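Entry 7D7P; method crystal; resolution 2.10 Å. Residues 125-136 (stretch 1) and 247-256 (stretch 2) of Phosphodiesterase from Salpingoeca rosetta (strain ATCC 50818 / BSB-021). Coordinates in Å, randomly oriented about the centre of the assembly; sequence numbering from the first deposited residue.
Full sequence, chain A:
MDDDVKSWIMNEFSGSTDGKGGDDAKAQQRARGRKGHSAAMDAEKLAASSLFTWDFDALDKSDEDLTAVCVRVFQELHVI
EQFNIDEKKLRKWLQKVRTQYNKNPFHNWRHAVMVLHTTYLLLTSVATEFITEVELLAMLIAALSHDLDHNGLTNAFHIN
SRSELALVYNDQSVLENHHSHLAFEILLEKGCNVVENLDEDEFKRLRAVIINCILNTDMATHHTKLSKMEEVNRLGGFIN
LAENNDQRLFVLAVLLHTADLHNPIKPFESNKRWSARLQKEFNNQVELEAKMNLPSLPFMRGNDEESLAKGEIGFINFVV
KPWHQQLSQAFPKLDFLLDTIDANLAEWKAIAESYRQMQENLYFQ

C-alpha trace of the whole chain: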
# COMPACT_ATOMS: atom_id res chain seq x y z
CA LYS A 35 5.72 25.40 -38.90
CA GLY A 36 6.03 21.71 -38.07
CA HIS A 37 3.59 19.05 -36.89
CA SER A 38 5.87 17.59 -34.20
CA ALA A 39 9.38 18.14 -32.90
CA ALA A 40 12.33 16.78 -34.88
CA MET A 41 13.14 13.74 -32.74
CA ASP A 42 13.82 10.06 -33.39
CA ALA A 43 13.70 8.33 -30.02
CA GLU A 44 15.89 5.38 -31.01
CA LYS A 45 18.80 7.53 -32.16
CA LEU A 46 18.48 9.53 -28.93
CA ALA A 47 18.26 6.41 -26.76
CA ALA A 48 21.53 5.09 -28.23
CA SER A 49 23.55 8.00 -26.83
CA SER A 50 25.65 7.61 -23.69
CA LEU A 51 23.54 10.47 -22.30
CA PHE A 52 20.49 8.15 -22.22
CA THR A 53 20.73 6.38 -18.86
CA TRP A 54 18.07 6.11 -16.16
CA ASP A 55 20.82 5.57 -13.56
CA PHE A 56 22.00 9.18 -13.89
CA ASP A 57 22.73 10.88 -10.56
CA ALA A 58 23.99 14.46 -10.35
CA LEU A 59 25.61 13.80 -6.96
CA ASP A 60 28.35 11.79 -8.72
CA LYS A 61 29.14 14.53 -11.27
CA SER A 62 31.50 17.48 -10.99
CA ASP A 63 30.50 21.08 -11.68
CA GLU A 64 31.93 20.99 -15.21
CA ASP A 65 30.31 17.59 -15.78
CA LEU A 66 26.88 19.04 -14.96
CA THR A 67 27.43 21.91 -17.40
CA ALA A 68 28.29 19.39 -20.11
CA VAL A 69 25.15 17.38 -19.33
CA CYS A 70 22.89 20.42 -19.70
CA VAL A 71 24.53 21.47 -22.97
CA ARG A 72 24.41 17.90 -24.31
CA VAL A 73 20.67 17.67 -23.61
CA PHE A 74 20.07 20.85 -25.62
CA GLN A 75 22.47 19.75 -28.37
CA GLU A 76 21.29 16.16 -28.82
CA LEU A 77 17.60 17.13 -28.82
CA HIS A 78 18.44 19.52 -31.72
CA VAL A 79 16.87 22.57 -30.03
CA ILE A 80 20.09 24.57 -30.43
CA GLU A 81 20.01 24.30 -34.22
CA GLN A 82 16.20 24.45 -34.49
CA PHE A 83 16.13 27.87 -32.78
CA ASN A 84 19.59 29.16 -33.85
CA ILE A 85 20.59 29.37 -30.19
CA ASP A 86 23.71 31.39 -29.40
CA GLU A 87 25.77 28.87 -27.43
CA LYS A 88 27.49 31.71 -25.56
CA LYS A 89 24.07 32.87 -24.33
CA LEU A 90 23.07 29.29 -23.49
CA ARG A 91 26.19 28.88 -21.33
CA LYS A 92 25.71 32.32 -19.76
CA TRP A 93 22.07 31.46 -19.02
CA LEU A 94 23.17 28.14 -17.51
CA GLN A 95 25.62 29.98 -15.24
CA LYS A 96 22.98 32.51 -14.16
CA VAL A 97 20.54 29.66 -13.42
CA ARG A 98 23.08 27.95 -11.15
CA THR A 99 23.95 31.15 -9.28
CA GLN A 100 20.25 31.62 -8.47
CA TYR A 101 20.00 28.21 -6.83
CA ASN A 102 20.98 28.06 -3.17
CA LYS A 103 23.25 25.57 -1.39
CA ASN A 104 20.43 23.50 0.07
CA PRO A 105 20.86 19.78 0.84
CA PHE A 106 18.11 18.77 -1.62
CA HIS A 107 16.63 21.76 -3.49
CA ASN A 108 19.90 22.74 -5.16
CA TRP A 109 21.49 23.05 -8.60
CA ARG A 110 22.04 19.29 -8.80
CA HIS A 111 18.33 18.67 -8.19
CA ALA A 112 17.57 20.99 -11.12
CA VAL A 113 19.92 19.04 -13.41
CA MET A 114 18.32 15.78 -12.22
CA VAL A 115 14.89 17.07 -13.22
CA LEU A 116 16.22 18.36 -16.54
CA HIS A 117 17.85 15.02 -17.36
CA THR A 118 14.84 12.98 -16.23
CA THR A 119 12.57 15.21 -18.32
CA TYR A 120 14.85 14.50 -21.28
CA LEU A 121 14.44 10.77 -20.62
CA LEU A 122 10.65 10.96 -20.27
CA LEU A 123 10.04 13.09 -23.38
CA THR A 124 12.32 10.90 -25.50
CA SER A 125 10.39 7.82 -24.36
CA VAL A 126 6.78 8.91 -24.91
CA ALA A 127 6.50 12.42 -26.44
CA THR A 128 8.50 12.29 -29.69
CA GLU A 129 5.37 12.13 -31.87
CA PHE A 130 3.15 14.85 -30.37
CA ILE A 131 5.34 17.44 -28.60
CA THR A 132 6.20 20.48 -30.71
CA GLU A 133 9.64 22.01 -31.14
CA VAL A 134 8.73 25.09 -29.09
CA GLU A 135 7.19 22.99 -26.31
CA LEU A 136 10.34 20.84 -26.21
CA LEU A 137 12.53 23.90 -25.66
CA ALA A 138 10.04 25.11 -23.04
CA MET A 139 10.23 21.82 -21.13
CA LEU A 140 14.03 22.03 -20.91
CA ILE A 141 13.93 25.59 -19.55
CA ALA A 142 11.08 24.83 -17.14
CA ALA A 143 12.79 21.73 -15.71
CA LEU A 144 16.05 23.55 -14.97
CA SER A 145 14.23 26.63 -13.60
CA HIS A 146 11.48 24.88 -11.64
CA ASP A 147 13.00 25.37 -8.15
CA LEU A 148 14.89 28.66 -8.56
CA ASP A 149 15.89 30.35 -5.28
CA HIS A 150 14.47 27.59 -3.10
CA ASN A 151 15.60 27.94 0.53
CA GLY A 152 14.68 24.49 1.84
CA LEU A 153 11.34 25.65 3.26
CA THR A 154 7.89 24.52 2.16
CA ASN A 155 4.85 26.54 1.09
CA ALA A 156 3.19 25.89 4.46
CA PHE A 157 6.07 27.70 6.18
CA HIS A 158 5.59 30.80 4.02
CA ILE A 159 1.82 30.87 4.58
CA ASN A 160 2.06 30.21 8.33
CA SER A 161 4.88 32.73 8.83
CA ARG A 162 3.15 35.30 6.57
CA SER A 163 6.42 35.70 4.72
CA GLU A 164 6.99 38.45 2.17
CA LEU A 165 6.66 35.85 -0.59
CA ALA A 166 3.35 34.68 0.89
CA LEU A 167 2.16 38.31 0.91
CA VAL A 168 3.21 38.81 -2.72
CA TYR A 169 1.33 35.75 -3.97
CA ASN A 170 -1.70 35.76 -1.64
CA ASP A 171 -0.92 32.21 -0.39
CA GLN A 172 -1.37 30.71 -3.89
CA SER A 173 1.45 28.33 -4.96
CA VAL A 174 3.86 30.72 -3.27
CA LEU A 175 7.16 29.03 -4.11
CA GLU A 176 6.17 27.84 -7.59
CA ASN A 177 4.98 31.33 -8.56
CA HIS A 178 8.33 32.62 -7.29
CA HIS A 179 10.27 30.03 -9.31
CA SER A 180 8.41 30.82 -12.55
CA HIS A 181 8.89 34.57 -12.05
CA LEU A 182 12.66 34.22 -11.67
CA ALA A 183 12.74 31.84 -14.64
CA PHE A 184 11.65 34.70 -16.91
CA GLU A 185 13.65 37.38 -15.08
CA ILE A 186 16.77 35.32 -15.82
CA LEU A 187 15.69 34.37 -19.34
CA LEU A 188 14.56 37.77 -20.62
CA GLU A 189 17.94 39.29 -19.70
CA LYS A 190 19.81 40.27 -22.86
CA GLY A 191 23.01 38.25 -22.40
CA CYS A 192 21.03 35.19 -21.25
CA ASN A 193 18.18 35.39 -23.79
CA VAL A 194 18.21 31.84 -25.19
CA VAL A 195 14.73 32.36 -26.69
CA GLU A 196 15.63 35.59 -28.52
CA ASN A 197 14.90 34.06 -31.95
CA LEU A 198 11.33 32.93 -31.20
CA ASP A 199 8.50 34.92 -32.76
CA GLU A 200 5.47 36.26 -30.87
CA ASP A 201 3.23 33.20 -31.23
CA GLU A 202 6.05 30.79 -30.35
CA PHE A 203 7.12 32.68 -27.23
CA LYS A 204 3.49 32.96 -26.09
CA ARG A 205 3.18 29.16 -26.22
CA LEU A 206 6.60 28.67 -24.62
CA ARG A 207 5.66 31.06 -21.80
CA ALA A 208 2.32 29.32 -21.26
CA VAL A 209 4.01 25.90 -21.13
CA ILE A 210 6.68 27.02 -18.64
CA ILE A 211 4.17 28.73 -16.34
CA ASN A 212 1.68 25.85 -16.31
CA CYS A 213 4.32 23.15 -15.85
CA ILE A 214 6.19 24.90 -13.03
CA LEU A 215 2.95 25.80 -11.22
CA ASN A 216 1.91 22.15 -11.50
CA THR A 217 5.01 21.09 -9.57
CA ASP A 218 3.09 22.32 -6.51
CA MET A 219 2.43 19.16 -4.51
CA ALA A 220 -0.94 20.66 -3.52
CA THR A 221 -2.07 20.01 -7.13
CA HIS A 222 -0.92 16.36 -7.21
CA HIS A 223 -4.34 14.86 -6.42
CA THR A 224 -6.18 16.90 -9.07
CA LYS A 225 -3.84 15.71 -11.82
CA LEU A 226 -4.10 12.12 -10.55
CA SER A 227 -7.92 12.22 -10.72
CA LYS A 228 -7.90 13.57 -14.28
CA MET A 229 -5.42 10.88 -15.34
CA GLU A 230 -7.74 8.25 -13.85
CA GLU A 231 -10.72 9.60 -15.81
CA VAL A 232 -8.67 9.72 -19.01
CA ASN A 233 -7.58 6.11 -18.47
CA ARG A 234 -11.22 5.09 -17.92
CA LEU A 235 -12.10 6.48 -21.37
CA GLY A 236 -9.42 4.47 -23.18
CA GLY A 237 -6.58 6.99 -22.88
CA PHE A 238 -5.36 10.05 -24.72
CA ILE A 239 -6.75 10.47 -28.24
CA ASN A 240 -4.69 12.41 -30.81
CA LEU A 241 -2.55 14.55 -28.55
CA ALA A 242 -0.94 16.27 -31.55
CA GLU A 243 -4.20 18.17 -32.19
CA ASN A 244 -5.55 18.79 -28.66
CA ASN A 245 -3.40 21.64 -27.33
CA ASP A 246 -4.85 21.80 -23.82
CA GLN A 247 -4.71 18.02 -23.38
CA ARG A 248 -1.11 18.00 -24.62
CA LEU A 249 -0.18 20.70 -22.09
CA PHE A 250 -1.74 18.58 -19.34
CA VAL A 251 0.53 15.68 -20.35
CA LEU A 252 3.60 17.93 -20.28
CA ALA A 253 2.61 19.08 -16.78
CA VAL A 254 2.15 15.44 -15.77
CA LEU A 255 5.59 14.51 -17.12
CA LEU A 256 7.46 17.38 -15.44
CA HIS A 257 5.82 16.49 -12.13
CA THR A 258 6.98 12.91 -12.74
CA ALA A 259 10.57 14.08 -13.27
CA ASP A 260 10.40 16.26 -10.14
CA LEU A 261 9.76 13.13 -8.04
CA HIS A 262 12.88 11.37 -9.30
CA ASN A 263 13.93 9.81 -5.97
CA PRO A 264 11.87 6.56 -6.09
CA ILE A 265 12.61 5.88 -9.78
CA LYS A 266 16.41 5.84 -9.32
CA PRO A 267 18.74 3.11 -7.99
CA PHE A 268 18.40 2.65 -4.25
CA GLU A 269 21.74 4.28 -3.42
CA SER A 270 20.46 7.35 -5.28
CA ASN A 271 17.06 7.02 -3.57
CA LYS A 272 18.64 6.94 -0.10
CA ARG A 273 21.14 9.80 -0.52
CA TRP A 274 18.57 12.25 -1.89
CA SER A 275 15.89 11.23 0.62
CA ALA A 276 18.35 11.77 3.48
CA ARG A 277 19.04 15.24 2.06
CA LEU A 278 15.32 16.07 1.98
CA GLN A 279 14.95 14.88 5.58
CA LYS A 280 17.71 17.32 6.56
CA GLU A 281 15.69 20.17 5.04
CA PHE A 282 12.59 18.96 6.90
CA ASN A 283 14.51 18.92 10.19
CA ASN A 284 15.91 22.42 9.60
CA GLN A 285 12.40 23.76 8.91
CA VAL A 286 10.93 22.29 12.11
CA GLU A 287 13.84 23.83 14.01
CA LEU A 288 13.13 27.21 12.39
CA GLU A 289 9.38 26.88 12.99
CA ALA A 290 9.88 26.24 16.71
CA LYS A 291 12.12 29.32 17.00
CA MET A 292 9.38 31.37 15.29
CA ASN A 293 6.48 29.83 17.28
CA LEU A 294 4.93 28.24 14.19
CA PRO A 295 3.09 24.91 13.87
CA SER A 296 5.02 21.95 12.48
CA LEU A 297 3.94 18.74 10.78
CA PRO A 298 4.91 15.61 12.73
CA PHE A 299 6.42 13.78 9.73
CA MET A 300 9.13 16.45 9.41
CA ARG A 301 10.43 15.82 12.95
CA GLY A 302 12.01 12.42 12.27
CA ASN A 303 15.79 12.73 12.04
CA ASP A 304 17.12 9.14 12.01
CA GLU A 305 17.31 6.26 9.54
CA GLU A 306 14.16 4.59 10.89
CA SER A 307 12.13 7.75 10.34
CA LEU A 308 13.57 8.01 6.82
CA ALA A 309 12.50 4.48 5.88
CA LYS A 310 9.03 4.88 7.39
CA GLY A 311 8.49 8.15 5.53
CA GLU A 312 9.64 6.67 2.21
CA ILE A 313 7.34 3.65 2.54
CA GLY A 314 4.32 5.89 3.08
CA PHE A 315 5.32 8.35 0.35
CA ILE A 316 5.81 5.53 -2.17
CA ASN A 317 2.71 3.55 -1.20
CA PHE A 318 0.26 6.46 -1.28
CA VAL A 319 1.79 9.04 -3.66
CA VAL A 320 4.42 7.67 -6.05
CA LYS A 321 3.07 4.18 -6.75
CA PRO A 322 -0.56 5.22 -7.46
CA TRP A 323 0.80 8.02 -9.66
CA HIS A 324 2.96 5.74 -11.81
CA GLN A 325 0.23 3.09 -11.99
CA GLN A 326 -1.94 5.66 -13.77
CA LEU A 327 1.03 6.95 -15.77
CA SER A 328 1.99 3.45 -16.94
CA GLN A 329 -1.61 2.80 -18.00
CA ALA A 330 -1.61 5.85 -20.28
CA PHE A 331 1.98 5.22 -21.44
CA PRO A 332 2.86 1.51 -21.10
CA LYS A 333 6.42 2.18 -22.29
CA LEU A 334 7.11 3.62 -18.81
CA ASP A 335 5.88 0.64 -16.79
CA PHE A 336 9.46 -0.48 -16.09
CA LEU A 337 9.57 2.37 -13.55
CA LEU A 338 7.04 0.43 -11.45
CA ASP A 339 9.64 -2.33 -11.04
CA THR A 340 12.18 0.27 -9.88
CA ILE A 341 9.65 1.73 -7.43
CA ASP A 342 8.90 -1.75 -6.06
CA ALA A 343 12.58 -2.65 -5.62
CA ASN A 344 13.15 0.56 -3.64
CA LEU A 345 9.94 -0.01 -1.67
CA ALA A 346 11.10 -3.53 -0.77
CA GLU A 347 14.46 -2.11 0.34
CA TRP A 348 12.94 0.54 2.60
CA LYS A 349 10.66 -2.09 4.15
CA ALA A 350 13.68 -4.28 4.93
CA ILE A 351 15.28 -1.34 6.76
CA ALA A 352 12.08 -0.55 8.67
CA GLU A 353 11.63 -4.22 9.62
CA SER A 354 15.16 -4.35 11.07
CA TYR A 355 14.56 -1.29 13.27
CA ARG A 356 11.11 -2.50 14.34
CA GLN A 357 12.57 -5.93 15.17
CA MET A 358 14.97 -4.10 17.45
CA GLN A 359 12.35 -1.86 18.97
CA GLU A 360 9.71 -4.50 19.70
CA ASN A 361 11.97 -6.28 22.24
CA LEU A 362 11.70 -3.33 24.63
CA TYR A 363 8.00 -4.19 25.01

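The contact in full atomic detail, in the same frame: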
# COMPACT_ATOMS: atom_id res chain seq x y z
N SER A 125 11.05 9.12 -24.41
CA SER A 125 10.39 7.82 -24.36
C SER A 125 8.96 7.86 -24.89
O SER A 125 8.53 6.91 -25.55
CB SER A 125 10.40 7.29 -22.92
OG SER A 125 11.73 7.20 -22.42
N VAL A 126 8.22 8.93 -24.63
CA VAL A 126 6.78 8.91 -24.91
C VAL A 126 6.29 10.10 -25.73
O VAL A 126 5.16 10.05 -26.25
CB VAL A 126 5.97 8.82 -23.59
CG1 VAL A 126 6.37 7.60 -22.79
CG2 VAL A 126 6.12 10.09 -22.77
N ALA A 127 7.04 11.19 -25.88
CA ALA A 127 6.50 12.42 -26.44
C ALA A 127 7.01 12.76 -27.83
O ALA A 127 6.61 13.79 -28.38
CB ALA A 127 6.78 13.60 -25.50
N THR A 128 7.86 11.92 -28.43
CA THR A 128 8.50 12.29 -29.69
C THR A 128 7.52 12.57 -30.82
O THR A 128 7.87 13.28 -31.77
CB THR A 128 9.47 11.20 -30.14
OG1 THR A 128 8.75 9.98 -30.35
CG2 THR A 128 10.55 10.98 -29.09
N GLU A 129 6.29 12.05 -30.74
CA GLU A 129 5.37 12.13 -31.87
C GLU A 129 4.22 13.10 -31.66
O GLU A 129 3.36 13.22 -32.55
CB GLU A 129 4.84 10.74 -32.21
CG GLU A 129 5.90 9.81 -32.80
CD GLU A 129 5.32 8.79 -33.77
OE1 GLU A 129 4.08 8.76 -33.93
OE2 GLU A 129 6.11 8.02 -34.36
N PHE A 130 4.15 13.80 -30.53
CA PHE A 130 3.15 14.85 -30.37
C PHE A 130 3.68 16.17 -29.83
O PHE A 130 3.07 17.21 -30.10
CB PHE A 130 1.98 14.37 -29.47
CG PHE A 130 2.39 13.92 -28.09
CD1 PHE A 130 2.59 14.84 -27.07
CD2 PHE A 130 2.51 12.57 -27.80
CE1 PHE A 130 2.95 14.42 -25.80
CE2 PHE A 130 2.86 12.15 -26.53
CZ PHE A 130 3.08 13.07 -25.53
N ILE A 131 4.80 16.18 -29.10
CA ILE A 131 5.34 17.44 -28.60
C ILE A 131 5.87 18.27 -29.77
O ILE A 131 6.42 17.73 -30.74
CB ILE A 131 6.43 17.20 -27.55
CG1 ILE A 131 6.69 18.47 -26.73
CG2 ILE A 131 7.73 16.72 -28.19
CD1 ILE A 131 7.69 18.29 -25.61
N THR A 132 5.68 19.58 -29.69
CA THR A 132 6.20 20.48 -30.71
C THR A 132 7.61 20.93 -30.36
O THR A 132 8.09 20.76 -29.23
CB THR A 132 5.28 21.69 -30.89
OG1 THR A 132 5.53 22.64 -29.84
CG2 THR A 132 3.82 21.27 -30.86
N GLU A 133 8.27 21.54 -31.34
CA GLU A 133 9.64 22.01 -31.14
C GLU A 133 9.70 23.09 -30.07
O GLU A 133 10.60 23.10 -29.23
CB GLU A 133 10.21 22.53 -32.46
CG GLU A 133 11.72 22.59 -32.49
CD GLU A 133 12.34 21.21 -32.51
OE1 GLU A 133 11.80 20.32 -33.20
OE2 GLU A 133 13.37 21.01 -31.83
N VAL A 134 8.74 24.02 -30.08
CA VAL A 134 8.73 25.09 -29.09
C VAL A 134 8.45 24.53 -27.70
O VAL A 134 9.08 24.92 -26.72
CB VAL A 134 7.73 26.19 -29.49
CG1 VAL A 134 7.48 27.14 -28.33
CG2 VAL A 134 8.23 26.95 -30.71
N GLU A 135 7.50 23.59 -27.60
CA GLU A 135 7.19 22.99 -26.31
C GLU A 135 8.36 22.18 -25.77
O GLU A 135 8.55 22.10 -24.55
CB GLU A 135 5.94 22.12 -26.42
CG GLU A 135 4.66 22.90 -26.70
CD GLU A 135 3.53 22.02 -27.20
OE1 GLU A 135 3.77 20.83 -27.49
OE2 GLU A 135 2.40 22.53 -27.33
N LEU A 136 9.16 21.57 -26.66
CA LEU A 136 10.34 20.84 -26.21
C LEU A 136 11.36 21.78 -25.58
O LEU A 136 11.88 21.50 -24.49
CB LEU A 136 10.96 20.08 -27.38
CG LEU A 136 12.25 19.30 -27.08
CD1 LEU A 136 11.99 18.22 -26.04
CD2 LEU A 136 12.82 18.71 -28.36
N GLN A 247 -4.99 19.36 -23.87
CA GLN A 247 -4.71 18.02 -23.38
C GLN A 247 -3.23 17.68 -23.49
O GLN A 247 -2.70 16.94 -22.65
CB GLN A 247 -5.56 17.00 -24.14
CG GLN A 247 -5.59 15.61 -23.53
CD GLN A 247 -6.81 14.82 -23.96
OE1 GLN A 247 -7.94 15.25 -23.75
NE2 GLN A 247 -6.58 13.66 -24.56
N ARG A 248 -2.55 18.21 -24.50
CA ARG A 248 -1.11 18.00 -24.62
C ARG A 248 -0.35 18.75 -23.53
O ARG A 248 0.64 18.24 -22.99
CB ARG A 248 -0.62 18.42 -26.00
CG ARG A 248 0.85 18.12 -26.25
CD ARG A 248 1.24 18.37 -27.71
NE ARG A 248 1.22 19.79 -28.06
CZ ARG A 248 0.29 20.35 -28.84
NH1 ARG A 248 -0.69 19.62 -29.34
NH2 ARG A 248 0.35 21.65 -29.11
N LEU A 249 -0.81 19.95 -23.18
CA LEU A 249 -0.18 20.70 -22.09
C LEU A 249 -0.35 19.97 -20.76
O LEU A 249 0.56 19.96 -19.93
CB LEU A 249 -0.75 22.11 -22.02
CG LEU A 249 -0.18 23.00 -20.90
CD1 LEU A 249 1.34 23.07 -20.98
CD2 LEU A 249 -0.79 24.40 -20.95
N PHE A 250 -1.52 19.36 -20.55
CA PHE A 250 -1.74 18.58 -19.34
C PHE A 250 -0.72 17.45 -19.23
O PHE A 250 -0.18 17.19 -18.14
CB PHE A 250 -3.16 18.02 -19.32
CG PHE A 250 -3.42 17.04 -18.21
CD1 PHE A 250 -3.66 17.48 -16.92
CD2 PHE A 250 -3.44 15.68 -18.46
CE1 PHE A 250 -3.91 16.59 -15.90
CE2 PHE A 250 -3.68 14.78 -17.44
CZ PHE A 250 -3.91 15.23 -16.16
N VAL A 251 -0.44 16.77 -20.34
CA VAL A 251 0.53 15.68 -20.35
C VAL A 251 1.93 16.19 -20.03
O VAL A 251 2.67 15.57 -19.27
CB VAL A 251 0.49 14.94 -21.70
CG1 VAL A 251 1.67 14.00 -21.84
CG2 VAL A 251 -0.83 14.18 -21.85
N LEU A 252 2.30 17.34 -20.60
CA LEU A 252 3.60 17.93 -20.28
C LEU A 252 3.70 18.27 -18.79
O LEU A 252 4.74 18.03 -18.16
CB LEU A 252 3.83 19.19 -21.12
CG LEU A 252 3.78 19.01 -22.64
CD1 LEU A 252 4.05 20.33 -23.34
CD2 LEU A 252 4.77 17.95 -23.09
N ALA A 253 2.63 18.82 -18.22
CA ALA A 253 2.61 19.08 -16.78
C ALA A 253 2.72 17.79 -15.98
O ALA A 253 3.39 17.75 -14.95
CB ALA A 253 1.35 19.85 -16.40
N VAL A 254 2.07 16.73 -16.45
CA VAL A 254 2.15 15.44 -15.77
C VAL A 254 3.58 14.90 -15.83
O VAL A 254 4.09 14.36 -14.84
CB VAL A 254 1.14 14.45 -16.39
CG1 VAL A 254 1.49 13.01 -16.04
CG2 VAL A 254 -0.28 14.79 -15.94
N LEU A 255 4.25 15.07 -16.97
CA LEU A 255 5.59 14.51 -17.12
C LEU A 255 6.63 15.28 -16.30
O LEU A 255 7.54 14.67 -15.73
CB LEU A 255 5.99 14.49 -18.60
CG LEU A 255 5.25 13.46 -19.47
CD1 LEU A 255 5.67 13.57 -20.92
CD2 LEU A 255 5.49 12.05 -18.94
N LEU A 256 6.52 16.61 -16.25
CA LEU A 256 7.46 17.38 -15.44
C LEU A 256 7.29 17.07 -13.96
O LEU A 256 8.28 17.00 -13.22
CB LEU A 256 7.31 18.88 -15.70
CG LEU A 256 8.31 19.73 -14.89
CD1 LEU A 256 9.74 19.42 -15.32
CD2 LEU A 256 8.02 21.22 -14.99

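Stretch 2 is helical throughout. Stretch 1 begins in one helix, passes through a loop and enters another helix at Glu-133. One side of the stretch 2 helix meets this connection: Arg-248, Val-251, Leu-252 and Leu-255 all direct their CA-to-CB bonds toward stretch 1. Their spacing of three and four residues places them along the same side of the helix. The two stretches bury 393 Å² between them.

Arg-248 is the polar centre of the contact. Its chi1 and chi2 are both t, so the chain extends from the helix as far as CD. Chi3 then turns to p (69°), and the guanidinium meets the carboxylate of Glu-135. Arg-248 NE donates to Glu-135 OE1 at 2.8 Å, and Arg-248 NH2 donates to Glu-135 OE2 at 2.9 Å. A further bond from Arg-248 NE to Glu-135 OE2, at 3.1 Å, is weak, with an angle of 140°. Together they form a salt bridge in which OE1 lies at the edge of the guanidinium, near its plane.

Glu-135 reaches this position with chi1 m and chi2 t. Chi3 is close to zero (-8°). The same carboxylate also holds the start of its own helix: Thr-132 N donates to Glu-135 OE1 at 3.2 Å. In return, Glu-135 N donates to Thr-132 OG1 at 3.1 Å, a capping bond. The p rotamer of Thr-132 (chi1 79°) places OG1 for this bond. Its methyl lies near the arginine, with Thr-132 CG2 3.9 Å from Arg-248 NH2.

The aliphatic part of Arg-248 packs against Phe-130. Phe-130 CD1 is 3.8 Å from Arg-248 CG, while the backbone atom Phe-130 O is 3.2 Å from Arg-248 CD. Phe-130 has chi1 p (58°) and chi2 82°. With these angles the ring spans from Arg-248 to the next turn of the helix, where Phe-130 CZ lies 4.1 Å from Val-251 CG1. Both neighbours approach the ring obliquely.

Leucines extend the apolar packing. Leu-252, with chi1 m and chi2 t, contacts two residues: its CD2 is 3.9 Å from Ile-131 CD1, and its CD1 is 4.0 Å from Glu-135 CB. The CB of Ile-131 points sideways, but its t,t conformation extends CD1 to this leucine. One turn further along, Leu-255 has a similar m,t conformation. Its CD1 lies 4.0 Å from Val-126 CG2.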